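Local coordinates for hypothetical protein (Legionella pneumophila subsp. pneumophila, PDB 4JX2) that is of unknown function, a putative secreted protein of the DUF5624 family whose fold combines many helices with a small mixed sheet, at residues A[37-42]-A[47-52]; A[88-93]-A[311-316]; A[349-354]-A[370-375]. One frame throughout, in Å; residues are numbered along the deposited sequence.

Interaction 1. Residues A[37-42]-A[47-52]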
# COMPACT_ATOMS: atom_id res chain seq x y z
N LEU A 37 -22.25 -3.01 26.20
CA LEU A 37 -21.21 -4.03 26.13
C LEU A 37 -20.14 -3.63 25.13
O LEU A 37 -18.95 -3.77 25.43
CB LEU A 37 -21.79 -5.42 25.78
CG LEU A 37 -20.78 -6.59 25.76
CD1 LEU A 37 -20.09 -6.76 27.11
CD2 LEU A 37 -21.42 -7.88 25.33
N TYR A 38 -20.55 -3.11 23.95
CA TYR A 38 -19.64 -2.67 22.90
C TYR A 38 -18.67 -1.60 23.41
O TYR A 38 -17.45 -1.76 23.30
CB TYR A 38 -20.41 -2.16 21.67
CG TYR A 38 -19.49 -1.76 20.53
CD1 TYR A 38 -18.91 -2.73 19.72
CD2 TYR A 38 -19.15 -0.43 20.31
CE1 TYR A 38 -18.03 -2.37 18.70
CE2 TYR A 38 -18.27 -0.06 19.30
CZ TYR A 38 -17.72 -1.04 18.48
OH TYR A 38 -16.84 -0.68 17.49
N PHE A 39 -19.21 -0.56 24.04
CA PHE A 39 -18.47 0.58 24.56
C PHE A 39 -17.62 0.27 25.80
O PHE A 39 -16.78 1.10 26.16
CB PHE A 39 -19.43 1.74 24.84
CG PHE A 39 -19.95 2.42 23.59
CD1 PHE A 39 -19.11 2.69 22.52
CD2 PHE A 39 -21.29 2.80 23.50
CE1 PHE A 39 -19.60 3.33 21.39
CE2 PHE A 39 -21.76 3.47 22.38
CZ PHE A 39 -20.91 3.73 21.33
N ASP A 40 -17.79 -0.93 26.41
CA ASP A 40 -16.99 -1.38 27.55
C ASP A 40 -15.55 -1.67 27.13
O ASP A 40 -14.64 -1.55 27.96
CB ASP A 40 -17.60 -2.64 28.20
CG ASP A 40 -18.82 -2.41 29.09
OD1 ASP A 40 -18.97 -1.29 29.63
OD2 ASP A 40 -19.60 -3.34 29.25
N PHE A 41 -15.33 -2.04 25.87
CA PHE A 41 -13.99 -2.33 25.40
C PHE A 41 -13.47 -1.27 24.40
O PHE A 41 -12.33 -0.81 24.53
CB PHE A 41 -13.95 -3.75 24.79
CG PHE A 41 -12.66 -4.14 24.13
CD1 PHE A 41 -11.52 -4.38 24.88
CD2 PHE A 41 -12.56 -4.22 22.74
CE1 PHE A 41 -10.31 -4.73 24.26
CE2 PHE A 41 -11.36 -4.57 22.12
CZ PHE A 41 -10.23 -4.81 22.89
N THR A 42 -14.27 -0.91 23.40
CA THR A 42 -13.76 0.00 22.38
C THR A 42 -14.76 1.13 22.05
O THR A 42 -15.69 1.36 22.80
CB THR A 42 -13.33 -0.84 21.14
OG1 THR A 42 -12.53 -0.04 20.27
CG2 THR A 42 -14.52 -1.50 20.40
N PRO A 47 -17.60 8.80 17.02
CA PRO A 47 -18.68 9.69 17.48
C PRO A 47 -19.87 8.82 17.88
O PRO A 47 -20.18 7.83 17.18
CB PRO A 47 -18.96 10.59 16.27
CG PRO A 47 -18.47 9.83 15.10
CD PRO A 47 -17.43 8.85 15.55
N GLY A 48 -20.45 9.14 19.03
CA GLY A 48 -21.54 8.37 19.61
C GLY A 48 -21.10 7.72 20.91
O GLY A 48 -21.93 7.28 21.70
N TYR A 49 -19.77 7.69 21.14
CA TYR A 49 -19.20 7.17 22.38
C TYR A 49 -19.76 7.96 23.56
O TYR A 49 -19.83 9.21 23.47
CB TYR A 49 -17.67 7.22 22.36
CG TYR A 49 -16.99 6.60 23.56
CD1 TYR A 49 -16.97 5.21 23.74
CD2 TYR A 49 -16.28 7.38 24.46
CE1 TYR A 49 -16.29 4.63 24.80
CE2 TYR A 49 -15.59 6.81 25.53
CZ TYR A 49 -15.59 5.43 25.69
OH TYR A 49 -14.92 4.87 26.76
N PRO A 50 -20.23 7.26 24.63
CA PRO A 50 -20.81 7.97 25.76
C PRO A 50 -19.81 8.86 26.48
O PRO A 50 -18.69 8.46 26.82
CB PRO A 50 -21.31 6.86 26.67
CG PRO A 50 -20.53 5.69 26.30
CD PRO A 50 -20.27 5.80 24.84
N LYS A 51 -20.26 10.09 26.70
CA LYS A 51 -19.52 11.11 27.43
C LYS A 51 -19.30 10.63 28.86
O LYS A 51 -20.25 10.16 29.50
CB LYS A 51 -20.29 12.44 27.39
CG LYS A 51 -20.61 12.95 25.99
CD LYS A 51 -19.68 14.06 25.54
CE LYS A 51 -19.86 14.37 24.08
NZ LYS A 51 -19.24 15.68 23.73
N GLY A 52 -18.05 10.70 29.30
CA GLY A 52 -17.60 10.36 30.65
C GLY A 52 -17.09 8.95 30.85
O GLY A 52 -16.51 8.65 31.90
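The ring of Phe39 lies beneath the edge of the Tyr49 ring and the CD atom of Pro50, a worked example of a loop packed on a helix through aromatic and CH-pi contacts. The two rings form an offset edge-to-face pair, with planes at 84° and centroids of Phe39 and Tyr49 5.5 Å apart. Tyr49 brings CD1 forward, 3.5 Å from Phe39 CD1. Beside it, Pro50 CD stands over the same face of Phe39, 3.6 Å from the ring centroid and only 20° off its normal, and Tyr49 CA covers that face as well from 4.3 Å. The CA-CB bond of Phe39 already faces the loop, and chi1 of -73° sets CG anti to the carbonyl carbon, laying a face of the ring under Pro50 CD. Gly48 O also approaches the ring, obliquely, 3.7 Å from Phe39 CZ, and Tyr49 CE1 approaches Thr42 O at 3.9 Å.

Within helix 32-41 Phe39 also meets the ring of Trp35, their planes close to parallel, while another face of the helix meets the second subunit: Leu37, Asp40 and Phe41 turn to it, and Phe41 packs edge-to-face on Tyr125 of that other chain. The phenol end of Tyr49 is tethered by weak hydrogen bonds to Gln58 and Lys53, and Asp40 makes a salt bridge with Lys53, so both segments are also linked to the chain that follows.

Between the segments themselves, attraction comes from dispersion and from C-H groups resting on the pi face of Phe39, and the carbonyl oxygens of Gly48 and Thr42 lie against ring carbons. The directional polar bonds are supplied from outside, by Lys53 and Gln58.

Interaction 2. Residues A[88-93]-A[311-316]. With SO4 (sulfate ion), chain E.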
# COMPACT_ATOMS: atom_id res chain seq x y z
N TYR A 88 11.10 15.87 5.18
CA TYR A 88 11.04 16.84 6.28
C TYR A 88 11.50 16.17 7.57
O TYR A 88 11.05 15.07 7.90
CB TYR A 88 9.64 17.42 6.50
CG TYR A 88 8.93 17.88 5.26
CD1 TYR A 88 8.17 16.99 4.50
CD2 TYR A 88 8.91 19.23 4.91
CE1 TYR A 88 7.47 17.42 3.38
CE2 TYR A 88 8.20 19.67 3.79
CZ TYR A 88 7.48 18.76 3.03
OH TYR A 88 6.81 19.18 1.90
N ILE A 89 12.39 16.84 8.31
CA ILE A 89 12.82 16.38 9.63
C ILE A 89 12.41 17.48 10.62
O ILE A 89 12.77 18.65 10.44
CB ILE A 89 14.32 15.98 9.76
CG1 ILE A 89 14.71 14.90 8.70
CG2 ILE A 89 14.64 15.50 11.21
CD1 ILE A 89 16.21 14.58 8.56
N TYR A 90 11.65 17.07 11.65
CA TYR A 90 11.17 17.90 12.77
C TYR A 90 11.63 17.30 14.10
O TYR A 90 11.57 16.09 14.30
CB TYR A 90 9.64 18.03 12.75
CG TYR A 90 9.12 18.98 11.70
CD1 TYR A 90 9.05 20.36 11.94
CD2 TYR A 90 8.68 18.52 10.46
CE1 TYR A 90 8.57 21.24 10.97
CE2 TYR A 90 8.22 19.40 9.47
CZ TYR A 90 8.17 20.76 9.74
OH TYR A 90 7.71 21.64 8.80
N ASN A 91 12.08 18.17 15.02
CA ASN A 91 12.50 17.71 16.34
C ASN A 91 11.28 17.68 17.29
O ASN A 91 10.17 18.02 16.87
CB ASN A 91 13.68 18.56 16.87
CG ASN A 91 13.41 20.04 17.17
OD1 ASN A 91 12.27 20.52 17.28
ND2 ASN A 91 14.49 20.79 17.40
N SER A 92 11.50 17.27 18.57
CA SER A 92 10.49 17.18 19.64
C SER A 92 9.84 18.52 19.89
O SER A 92 8.67 18.56 20.26
CB SER A 92 11.11 16.68 20.94
OG SER A 92 11.96 15.57 20.71
N ASP A 93 10.58 19.60 19.68
CA ASP A 93 10.10 20.96 19.89
C ASP A 93 9.33 21.51 18.67
O ASP A 93 9.07 22.71 18.61
CB ASP A 93 11.29 21.88 20.25
CG ASP A 93 12.01 21.50 21.53
OD1 ASP A 93 11.35 20.97 22.47
OD2 ASP A 93 13.23 21.77 21.62
N GLN A 311 8.54 26.49 9.47
CA GLN A 311 9.64 26.42 10.42
C GLN A 311 9.18 25.70 11.69
O GLN A 311 9.94 24.93 12.29
CB GLN A 311 10.19 27.83 10.73
CG GLN A 311 11.54 27.85 11.49
CD GLN A 311 12.58 26.83 11.03
OE1 GLN A 311 12.89 26.70 9.84
NE2 GLN A 311 13.14 26.09 11.99
N GLU A 312 7.89 25.88 12.05
CA GLU A 312 7.28 25.23 13.19
C GLU A 312 5.99 24.52 12.76
O GLU A 312 5.10 25.13 12.15
CB GLU A 312 6.99 26.26 14.29
CG GLU A 312 6.57 25.63 15.61
CD GLU A 312 6.04 26.60 16.64
OE1 GLU A 312 4.95 27.17 16.42
OE2 GLU A 312 6.69 26.73 17.71
N LEU A 313 5.89 23.24 13.12
CA LEU A 313 4.70 22.42 12.89
C LEU A 313 3.70 22.82 13.99
O LEU A 313 4.13 23.05 15.13
CB LEU A 313 5.11 20.93 13.00
CG LEU A 313 4.61 19.88 12.00
CD1 LEU A 313 4.79 20.29 10.57
CD2 LEU A 313 5.34 18.56 12.20
N THR A 314 2.40 22.94 13.70
CA THR A 314 1.44 23.30 14.77
C THR A 314 1.35 22.12 15.74
O THR A 314 1.65 20.99 15.34
CB THR A 314 0.05 23.69 14.22
OG1 THR A 314 -0.60 22.55 13.65
CG2 THR A 314 0.11 24.82 13.22
N GLN A 315 0.92 22.34 16.98
CA GLN A 315 0.82 21.24 17.93
C GLN A 315 -0.15 20.16 17.41
O GLN A 315 0.16 18.98 17.49
CB GLN A 315 0.43 21.73 19.34
CG GLN A 315 0.74 20.71 20.46
CD GLN A 315 2.22 20.47 20.71
OE1 GLN A 315 2.96 21.36 21.13
NE2 GLN A 315 2.67 19.24 20.48
N ALA A 316 -1.26 20.59 16.76
CA ALA A 316 -2.25 19.70 16.13
C ALA A 316 -1.61 18.85 15.02
O ALA A 316 -1.81 17.63 14.99
CB ALA A 316 -3.41 20.51 15.57
S SO4 E . 0.22 25.99 17.73
O1 SO4 E . 0.12 26.53 19.08
O2 SO4 E . -0.65 24.82 17.61
O3 SO4 E . -0.17 27.01 16.74
O4 SO4 E . 1.61 25.61 17.47
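One leucine carries most of its segment's side of this long-range contact: both methyls of Leu313 rest on one face of the Tyr90 ring. CD2 sits 3.8 Å from the centroid of the Tyr90 ring, 14° off its normal, in a CH-pi contact, while Leu313 CD1 reaches the phenol end, 3.5 Å from Tyr90 CZ. The leucine branch runs roughly perpendicular to the tyrosine side chain, and its fork thus spans the ring from CG to CZ. Gln311 O lies at the ring edge, 4.2 Å from Tyr90 CE1.

The hydroxyl of Tyr90 is fixed by hydrogen bonds to Ala310 O and Gly309 N, which tie the phenol end to the residues just before 311-316. Just beyond, Thr314 is the N-cap of helix 315-339, its OG1 bonded to Asp317 N. A sulfate ion, probably from the crystallisation liquor, takes a hydrogen bond from Gln315 N to its O2 at 3.0 Å, as anions often do at helix starts.

Tyr90 ends strand 86-90, which runs between strands 79-84 and 96-101, and its side chain also touches Leu81 and Leu96; Leu313 joins this sheet to the start of helix 315-339.

Interaction 3. Residues A[349-354]-A[370-375]. With SO4 (sulfate ion), chain H.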
# COMPACT_ATOMS: atom_id res chain seq x y z
N PRO A 349 8.77 -13.55 5.63
CA PRO A 349 10.05 -13.00 5.16
C PRO A 349 9.86 -11.80 4.26
O PRO A 349 8.78 -11.58 3.73
CB PRO A 349 10.67 -14.17 4.39
CG PRO A 349 9.53 -14.96 3.94
CD PRO A 349 8.48 -14.85 4.98
N ASP A 350 10.93 -11.06 4.03
CA ASP A 350 10.88 -9.95 3.08
C ASP A 350 10.90 -10.55 1.67
O ASP A 350 10.91 -11.78 1.52
CB ASP A 350 12.06 -9.00 3.32
CG ASP A 350 11.99 -8.15 4.60
OD1 ASP A 350 10.87 -7.98 5.15
OD2 ASP A 350 13.04 -7.61 5.00
N ARG A 351 10.87 -9.70 0.64
CA ARG A 351 10.92 -10.23 -0.71
C ARG A 351 12.32 -10.82 -0.96
O ARG A 351 13.30 -10.41 -0.33
CB ARG A 351 10.54 -9.18 -1.75
CG ARG A 351 11.53 -8.05 -1.89
CD ARG A 351 11.34 -7.33 -3.20
NE ARG A 351 12.25 -6.20 -3.25
CZ ARG A 351 13.54 -6.31 -3.54
NH1 ARG A 351 14.05 -7.49 -3.85
NH2 ARG A 351 14.32 -5.25 -3.50
N PRO A 352 12.42 -11.83 -1.85
CA PRO A 352 13.75 -12.37 -2.15
C PRO A 352 14.62 -11.37 -2.93
O PRO A 352 14.12 -10.42 -3.58
CB PRO A 352 13.46 -13.60 -2.99
CG PRO A 352 12.09 -13.39 -3.55
CD PRO A 352 11.36 -12.44 -2.69
N ALA A 353 15.93 -11.59 -2.86
CA ALA A 353 16.87 -10.81 -3.64
C ALA A 353 16.64 -11.09 -5.16
O ALA A 353 16.38 -12.24 -5.57
CB ALA A 353 18.28 -11.17 -3.25
N ILE A 354 16.60 -10.03 -5.96
CA ILE A 354 16.38 -10.14 -7.40
C ILE A 354 17.42 -9.26 -8.11
O ILE A 354 17.96 -8.35 -7.46
CB ILE A 354 14.92 -9.75 -7.76
CG1 ILE A 354 14.54 -8.31 -7.28
CG2 ILE A 354 13.93 -10.80 -7.25
CD1 ILE A 354 13.29 -7.72 -7.97
N LEU A 370 18.95 -4.10 -16.52
CA LEU A 370 18.01 -4.17 -17.64
C LEU A 370 16.79 -5.01 -17.26
O LEU A 370 15.66 -4.59 -17.53
CB LEU A 370 18.69 -4.71 -18.91
CG LEU A 370 19.79 -3.84 -19.51
CD1 LEU A 370 20.16 -4.33 -20.83
CD2 LEU A 370 19.35 -2.38 -19.67
N MSE A 371 17.02 -6.15 -16.57
CA MSE A 371 15.99 -7.04 -16.05
C MSE A 371 15.11 -6.30 -15.03
O MSE A 371 13.88 -6.38 -15.08
CB MSE A 371 16.63 -8.27 -15.44
CG MSE A 371 17.24 -9.20 -16.48
SE MSE A 371 17.81 -10.86 -15.63
CE MSE A 371 19.54 -10.51 -15.38
N ARG A 372 15.75 -5.51 -14.17
CA ARG A 372 15.06 -4.74 -13.15
C ARG A 372 14.30 -3.56 -13.77
O ARG A 372 13.21 -3.24 -13.29
CB ARG A 372 16.04 -4.28 -12.07
CG ARG A 372 15.38 -3.79 -10.80
CD ARG A 372 14.53 -4.82 -10.08
NE ARG A 372 14.14 -4.32 -8.76
CZ ARG A 372 14.91 -4.42 -7.69
NH1 ARG A 372 16.09 -5.03 -7.76
NH2 ARG A 372 14.51 -3.92 -6.53
N LEU A 373 14.84 -2.96 -14.86
CA LEU A 373 14.17 -1.88 -15.58
C LEU A 373 12.86 -2.39 -16.19
O LEU A 373 11.83 -1.72 -16.04
CB LEU A 373 15.09 -1.30 -16.67
CG LEU A 373 14.52 -0.25 -17.64
CD1 LEU A 373 13.99 0.99 -16.90
CD2 LEU A 373 15.55 0.15 -18.64
N LYS A 374 12.89 -3.58 -16.84
CA LYS A 374 11.70 -4.20 -17.46
C LYS A 374 10.62 -4.45 -16.39
O LYS A 374 9.44 -4.12 -16.58
CB LYS A 374 12.09 -5.51 -18.17
CG LYS A 374 10.94 -6.26 -18.85
CD LYS A 374 11.35 -7.62 -19.46
CE LYS A 374 10.21 -8.19 -20.26
NZ LYS A 374 10.51 -9.55 -20.78
N PHE A 375 11.06 -5.02 -15.24
CA PHE A 375 10.24 -5.36 -14.09
C PHE A 375 9.61 -4.08 -13.51
O PHE A 375 8.40 -4.03 -13.31
CB PHE A 375 11.07 -6.12 -13.05
CG PHE A 375 10.26 -6.62 -11.88
CD1 PHE A 375 9.38 -7.69 -12.03
CD2 PHE A 375 10.30 -5.97 -10.65
CE1 PHE A 375 8.61 -8.14 -10.95
CE2 PHE A 375 9.50 -6.39 -9.59
CZ PHE A 375 8.66 -7.48 -9.74
S SO4 H . 7.74 -6.63 1.03
O1 SO4 H . 7.26 -7.97 0.66
O2 SO4 H . 6.93 -6.09 2.18
O3 SO4 H . 9.23 -6.72 1.32
O4 SO4 H . 7.47 -5.78 -0.14
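Arg372 and Ile354 make the central contact of a loop-on-helix packing in which two arginines converge on one carboxylate, that of Asp357. Ile354 CD1 lies over one face of the Arg372 guanidinium, 3.6 Å from Arg372 NE, and its CG1 follows at 3.7 Å from Arg372 NH1. The same methyl reaches Phe375 CE2 more loosely, at 4.3 Å. Arg351 arrives from the opposite direction to Arg372, its NH2 3.3 Å from Arg372 NH2, with the guanidinium planes 73° apart; both NH2 groups are donors, not hydrogen-bonded together.

A shared acid probably makes this pairing tolerable. Asp357 forms salt bridges with Arg351 NH1 through OD2 and with Arg372 NH1 through OD1, and OD2 also receives the Ile354 N-H. Arg372, bent at the CB-CG bond (chi2 61°), carries its guanidinium out from the helix to the loop, where NH1 is also hydrogen-bonded to Pro355 O. Arg351 NE is hydrogen-bonded to Gly275 O, and Phe390 gives Arg351 a cation-pi partner; Leu348 of the second subunit packs on Arg351 and Ile354. A sulfate ion, probably from the crystallisation liquor and hydrogen-bonded to Gly275 N and Lys274 NZ, takes a weak hydrogen bond from Arg351 N to its O3, at 3.5 Å.

In the fold
From the N terminus, the chain first closes interaction 1, a short turn joining helix 32-41 to the loop before helix 56-66. Interaction 2 then opens on strand 86-90 and waits through more than two hundred residues, about half of them helical, before closing at the start of helix 315-339. After that helix, interaction 3 folds the loop at 349-354 onto helix 366-378. The three stand in series, neither nested nor crossing, and none touches another; the nearest atoms of interactions 1 and 2 are about 18 Å apart. Interactions 2 and 3 lie on opposite sides of the chain's centre, whereas interactions 1 and 3 both adjoin the second subunit.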